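Local coordinates for adenosine monophosphate-protein transferase vopS (Vibrio parahaemolyticus, PDB 3LET), which transfers AMP from ATP to a threonine of the host Rho GTPases RhoA, Rac and Cdc42, cutting them off from their effectors and blocking actin assembly, at residues A[80-85]-A[125-130]; A[21-26]-A[37-42]. All coordinates share one frame; numbering follows the deposited sequence.

Overall arrangement
Contact 1 and contact 2 both belong to the helical N-terminal family region, but share no helix and do not touch: their centres are 24 Å apart and their nearest atoms about 12 Å. Contact 1 is the more central, its centre about 12 Å from that of the chain; four of its five touching residues are buried, and it joins the sides of two helices by aliphatic packing with one bridging water. Contact 2, its centre about 29 Å from that of the chain, is partly buried and brings two helix N-termini together. There a valine meets mostly backbone atoms, no hydrogen bond crosses the contact, and each helix start is capped by bonds within its own segment.

Contact 1 of 2, residues A[80-85]-A[125-130]; sequences KNLKAL and DMEVMH
Val128 meets Leu82 at the tightest point between the two segments. Val128 CG2 lies 3.5 Å from Leu82 CG, shorter than an ordinary carbon-carbon contact, and the two side chains cross obliquely. The same methyl is also close to Leu82 CD2, at 3.6 Å. It reaches this place because CG2 stands anti to the carbonyl carbon of Val128, while CG1, anti to the backbone N (chi1 168°), is left to meet Leu85 CD1 at a looser 4.1 Å. Beside Val128, the CG of Glu127 touches Leu82 CD2 at 4.0 Å; the chain of Glu127 then bends at chi2 (70°), and its OE2 is hydrogen-bonded to Ser237. This is side-to-side packing of helix 77-86 on the long helix 113-139 within an all-helical region: the axes of the two short segments approach to 9.8 Å and cross at 32°, running in roughly the same direction. Val91 and Leu94 of helix 88-102, with Phe124 and Leu131 of helix 113-139, also pack against Leu82, which is buried. Toward Asn81, which is partly exposed, the contact turns polar and water-mediated. Asn81 CB still touches Val128 CG2, at 3.9 Å, but the amide end is joined to the other helix through water instead of by direct contact. Asn81 ND2 donates to that water at 2.9 Å, and the water in turn donates to OD1 of Asp125, an exposed residue whose CB points away from helix 77-86 although its carboxylate comes back nearer.

Contact 2 of 2, residues A[21-26]-A[37-42]; sequences SSSVEH and KTPSDV
Ser23 and Val24, in the first turn of helix 23-30, carry this side of the contact and meet Pro39 and its neighbours at the start of helix 39-45. Just before them Ser22 is the N-cap: its OG accepts from Val24 N at 3.2 Å while donating to Glu25 OE1 at 2.7 Å, which draws the carboxylate of Glu25 back to Ser22, its OE1 met on the syn side and 29° out of the carboxylate plane. Ser23 follows, with OG between the backbone N and the carbonyl carbon (chi1 70°), which sets the hydroxyl beside Pro39 CB at 3.7 Å; its hydrogen bond goes elsewhere, to Glu71. The Ser23 carbonyl meets a methyl of the other helix, Val42 CG2 standing 3.5 Å from Ser23 O. Val24 makes the main apolar contact, and its two methyls divide the work. CG2 packs on the backbone, 3.4 Å from Thr38 C, and touches Pro39 CD at 3.7 Å; CG1 lies 3.6 Å from Lys37 O. The backbone that receives these methyls is held by a capping box between Thr38 and Asp41: Asp41 N donates to Thr38 OG1 at 3.0 Å (N-H...O angle 162°), and Asp41 OD2 accepts a weak bond from Thr38 N. The same OD2 also receives Lys37 N, through its anti lone pair. Helix 58-75 runs past both helix starts, with Glu71 touching Ser22 and Pro39 and Ala68 touching Ser23, while His26 packs on Leu64 of that helix and on Arg17 and Leu18 of helix 14-18.

Contact 1 of 2, residues A[80-85]-A[125-130]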
loop_
_atom_site.group_PDB
_atom_site.type_symbol
_atom_site.label_atom_id
_atom_site.label_comp_id
_atom_site.label_asym_id
_atom_site.label_seq_id
_atom_site.Cartn_x
_atom_site.Cartn_y
_atom_site.Cartn_z
ATOM N N LYS A 80 8.495 9.034 11.083
ATOM C CA LYS A 80 7.728 8.471 12.195
ATOM C C LYS A 80 6.218 8.535 11.949
ATOM O O LYS A 80 5.503 7.630 12.343
ATOM C CB LYS A 80 8.081 9.216 13.486
ATOM C CG LYS A 80 9.510 8.876 13.958
ATOM C CD LYS A 80 9.851 9.720 15.191
ATOM C CE LYS A 80 11.262 9.465 15.671
ATOM N NZ LYS A 80 11.631 10.556 16.657
ATOM N N ASN A 81 5.750 9.594 11.302
ATOM C CA ASN A 81 4.328 9.709 10.968
ATOM C C ASN A 81 3.917 8.546 10.036
ATOM O O ASN A 81 2.864 7.971 10.206
ATOM C CB ASN A 81 4.035 11.034 10.271
ATOM C CG ASN A 81 4.179 12.235 11.186
ATOM O OD1 ASN A 81 4.178 12.105 12.412
ATOM N ND2 ASN A 81 4.297 13.421 10.586
ATOM N N LEU A 82 4.767 8.208 9.070
ATOM C CA LEU A 82 4.470 7.116 8.148
ATOM C C LEU A 82 4.542 5.808 8.888
ATOM O O LEU A 82 3.740 4.911 8.664
ATOM C CB LEU A 82 5.459 7.071 6.975
ATOM C CG LEU A 82 5.228 8.153 5.928
ATOM C CD1 LEU A 82 6.471 8.266 5.010
ATOM C CD2 LEU A 82 3.957 7.810 5.119
ATOM N N LYS A 83 5.523 5.672 9.761
ATOM C CA LYS A 83 5.608 4.460 10.559
ATOM C C LYS A 83 4.290 4.243 11.310
ATOM O O LYS A 83 3.772 3.123 11.375
ATOM C CB LYS A 83 6.763 4.576 11.551
ATOM C CG LYS A 83 6.711 3.504 12.649
ATOM C CD LYS A 83 8.031 3.449 13.430
ATOM C CE LYS A 83 7.814 2.979 14.847
ATOM N NZ LYS A 83 7.091 1.682 14.908
ATOM N N ALA A 84 3.755 5.313 11.884
ATOM C CA ALA A 84 2.514 5.209 12.666
ATOM C C ALA A 84 1.361 4.733 11.766
ATOM O O ALA A 84 0.447 4.044 12.224
ATOM C CB ALA A 84 2.176 6.566 13.315
ATOM N N LEU A 85 1.416 5.091 10.486
ATOM C CA LEU A 85 0.332 4.770 9.562
ATOM C C LEU A 85 0.430 3.382 8.934
ATOM O O LEU A 85 -0.582 2.675 8.835
ATOM C CB LEU A 85 0.266 5.805 8.434
ATOM C CG LEU A 85 -0.292 7.182 8.825
ATOM C CD1 LEU A 85 0.140 8.202 7.815
ATOM C CD2 LEU A 85 -1.826 7.134 8.879
ATOM N N ASP A 125 6.092 14.065 3.717
ATOM C CA ASP A 125 4.955 14.845 4.248
ATOM C C ASP A 125 3.773 14.787 3.271
ATOM O O ASP A 125 2.587 14.773 3.687
ATOM C CB ASP A 125 5.338 16.323 4.417
ATOM C CG ASP A 125 6.049 16.639 5.752
ATOM O OD1 ASP A 125 5.905 15.899 6.739
ATOM O OD2 ASP A 125 6.733 17.688 5.816
ATOM N N MET A 126 4.069 14.833 1.974
ATOM C CA MET A 126 3.007 14.774 0.945
ATOM C C MET A 126 2.356 13.406 1.005
ATOM O O MET A 126 1.122 13.293 0.963
ATOM C CB MET A 126 3.565 15.007 -0.468
ATOM C CG MET A 126 4.098 16.421 -0.704
ATOM S SD MET A 126 2.790 17.640 -0.602
ATOM C CE MET A 126 1.697 17.095 -1.915
ATOM N N GLU A 127 3.170 12.378 1.144
ATOM C CA GLU A 127 2.609 11.023 1.204
ATOM C C GLU A 127 1.722 10.902 2.439
ATOM O O GLU A 127 0.592 10.414 2.358
ATOM C CB GLU A 127 3.716 9.980 1.239
ATOM C CG GLU A 127 3.199 8.527 1.308
ATOM C CD GLU A 127 2.520 8.040 0.013
ATOM O OE1 GLU A 127 2.401 8.816 -0.954
ATOM O OE2 GLU A 127 2.102 6.851 -0.032
ATOM N N VAL A 128 2.213 11.365 3.589
ATOM C CA VAL A 128 1.411 11.310 4.818
ATOM C C VAL A 128 0.069 12.039 4.627
ATOM O O VAL A 128 -0.978 11.529 5.015
ATOM C CB VAL A 128 2.172 11.948 6.005
ATOM C CG1 VAL A 128 1.225 12.152 7.216
ATOM C CG2 VAL A 128 3.388 11.084 6.385
ATOM N N MET A 129 0.098 13.235 4.041
ATOM C CA MET A 129 -1.135 13.970 3.796
ATOM C C MET A 129 -2.146 13.130 3.010
ATOM O O MET A 129 -3.358 13.155 3.274
ATOM C CB MET A 129 -0.832 15.231 2.981
ATOM C CG MET A 129 -0.325 16.386 3.787
ATOM S SD MET A 129 -0.216 17.873 2.763
ATOM C CE MET A 129 -1.882 17.884 2.070
ATOM N N HIS A 130 -1.652 12.432 2.003
ATOM C CA HIS A 130 -2.544 11.728 1.063
ATOM C C HIS A 130 -3.125 10.484 1.686
ATOM O O HIS A 130 -4.289 10.155 1.456
ATOM C CB HIS A 130 -1.785 11.400 -0.223
ATOM C CG HIS A 130 -1.340 12.624 -0.966
ATOM N ND1 HIS A 130 -0.280 12.629 -1.844
ATOM C CD2 HIS A 130 -1.805 13.898 -0.923
ATOM C CE1 HIS A 130 -0.126 13.852 -2.334
ATOM N NE2 HIS A 130 -1.034 14.639 -1.789
HETATM O O HOH W 1 3.895 14.437 7.860
#

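Contact 2 of 2, residues A[21-26]-A[37-42]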
loop_
_atom_site.group_PDB
_atom_site.type_symbol
_atom_site.label_atom_id
_atom_site.label_comp_id
_atom_site.label_asym_id
_atom_site.label_seq_id
_atom_site.Cartn_x
_atom_site.Cartn_y
_atom_site.Cartn_z
ATOM N N SER A 21 25.149 -3.972 11.450
ATOM C CA SER A 21 23.742 -3.814 11.780
ATOM C C SER A 21 23.180 -2.487 11.258
ATOM O O SER A 21 21.975 -2.359 11.091
ATOM C CB SER A 21 23.520 -3.952 13.288
ATOM O OG SER A 21 24.432 -3.148 14.018
ATOM N N SER A 22 24.043 -1.511 10.982
ATOM C CA SER A 22 23.564 -0.228 10.461
ATOM C C SER A 22 24.663 0.525 9.728
ATOM O O SER A 22 25.831 0.099 9.714
ATOM C CB SER A 22 23.052 0.646 11.602
ATOM O OG SER A 22 24.122 1.255 12.296
ATOM N N SER A 23 24.301 1.672 9.161
ATOM C CA SER A 23 25.256 2.470 8.406
ATOM C C SER A 23 26.357 3.016 9.306
ATOM O O SER A 23 27.446 3.323 8.835
ATOM C CB SER A 23 24.541 3.636 7.718
ATOM O OG SER A 23 24.093 4.603 8.671
ATOM N N VAL A 24 26.074 3.154 10.597
ATOM C CA VAL A 24 27.058 3.724 11.506
ATOM C C VAL A 24 28.279 2.804 11.615
ATOM O O VAL A 24 29.410 3.239 11.409
ATOM C CB VAL A 24 26.438 3.975 12.892
ATOM C CG1 VAL A 24 27.519 4.336 13.912
ATOM C CG2 VAL A 24 25.334 5.069 12.794
ATOM N N GLU A 25 28.055 1.527 11.910
ATOM C CA GLU A 25 29.178 0.589 12.000
ATOM C C GLU A 25 29.853 0.409 10.646
ATOM O O GLU A 25 31.077 0.317 10.568
ATOM C CB GLU A 25 28.718 -0.779 12.519
ATOM C CG GLU A 25 28.252 -0.779 13.966
ATOM C CD GLU A 25 26.816 -0.297 14.133
ATOM O OE1 GLU A 25 26.026 -0.407 13.171
ATOM O OE2 GLU A 25 26.473 0.179 15.240
ATOM N N HIS A 26 29.058 0.338 9.580
ATOM C CA HIS A 26 29.599 0.257 8.214
ATOM C C HIS A 26 30.534 1.435 7.892
ATOM O O HIS A 26 31.651 1.245 7.409
ATOM C CB HIS A 26 28.444 0.216 7.202
ATOM C CG HIS A 26 28.874 -0.027 5.790
ATOM N ND1 HIS A 26 28.031 -0.571 4.843
ATOM C CD2 HIS A 26 30.050 0.199 5.157
ATOM C CE1 HIS A 26 28.667 -0.668 3.687
ATOM N NE2 HIS A 26 29.897 -0.210 3.852
ATOM N N LYS A 37 29.028 8.158 14.970
ATOM C CA LYS A 37 28.079 7.576 15.920
ATOM C C LYS A 37 26.648 7.580 15.388
ATOM O O LYS A 37 25.779 6.847 15.876
ATOM C CB LYS A 37 28.134 8.342 17.242
ATOM C CG LYS A 37 29.516 8.388 17.873
ATOM C CD LYS A 37 30.091 6.994 18.064
ATOM C CE LYS A 37 31.445 7.042 18.753
ATOM N NZ LYS A 37 31.939 5.683 19.108
ATOM N N THR A 38 26.387 8.412 14.391
ATOM C CA THR A 38 25.032 8.502 13.867
ATOM C C THR A 38 25.082 8.436 12.358
ATOM O O THR A 38 26.131 8.651 11.766
ATOM C CB THR A 38 24.361 9.826 14.281
ATOM O OG1 THR A 38 24.925 10.899 13.529
ATOM C CG2 THR A 38 24.561 10.110 15.771
ATOM N N PRO A 39 23.939 8.146 11.727
ATOM C CA PRO A 39 23.871 8.118 10.263
ATOM C C PRO A 39 24.136 9.507 9.679
ATOM O O PRO A 39 24.669 9.603 8.569
ATOM C CB PRO A 39 22.422 7.657 9.975
ATOM C CG PRO A 39 21.933 7.053 11.226
ATOM C CD PRO A 39 22.693 7.672 12.367
ATOM N N SER A 40 23.748 10.570 10.393
ATOM C CA SER A 40 24.123 11.919 9.944
ATOM C C SER A 40 25.639 12.082 9.921
ATOM O O SER A 40 26.184 12.656 8.980
ATOM C CB SER A 40 23.490 12.996 10.823
ATOM O OG SER A 40 22.071 12.931 10.705
ATOM N N ASP A 41 26.320 11.595 10.957
ATOM C CA ASP A 41 27.798 11.660 11.006
ATOM C C ASP A 41 28.408 10.949 9.801
ATOM O O ASP A 41 29.401 11.415 9.234
ATOM C CB ASP A 41 28.362 10.994 12.265
ATOM C CG ASP A 41 28.066 11.763 13.544
ATOM O OD1 ASP A 41 27.646 12.943 13.483
ATOM O OD2 ASP A 41 28.262 11.163 14.624
ATOM N N VAL A 42 27.844 9.790 9.442
ATOM C CA VAL A 42 28.314 9.045 8.271
ATOM C C VAL A 42 28.140 9.862 6.990
ATOM O O VAL A 42 29.083 9.997 6.201
ATOM C CB VAL A 42 27.607 7.683 8.142
ATOM C CG1 VAL A 42 27.919 7.009 6.783
ATOM C CG2 VAL A 42 28.012 6.785 9.308
#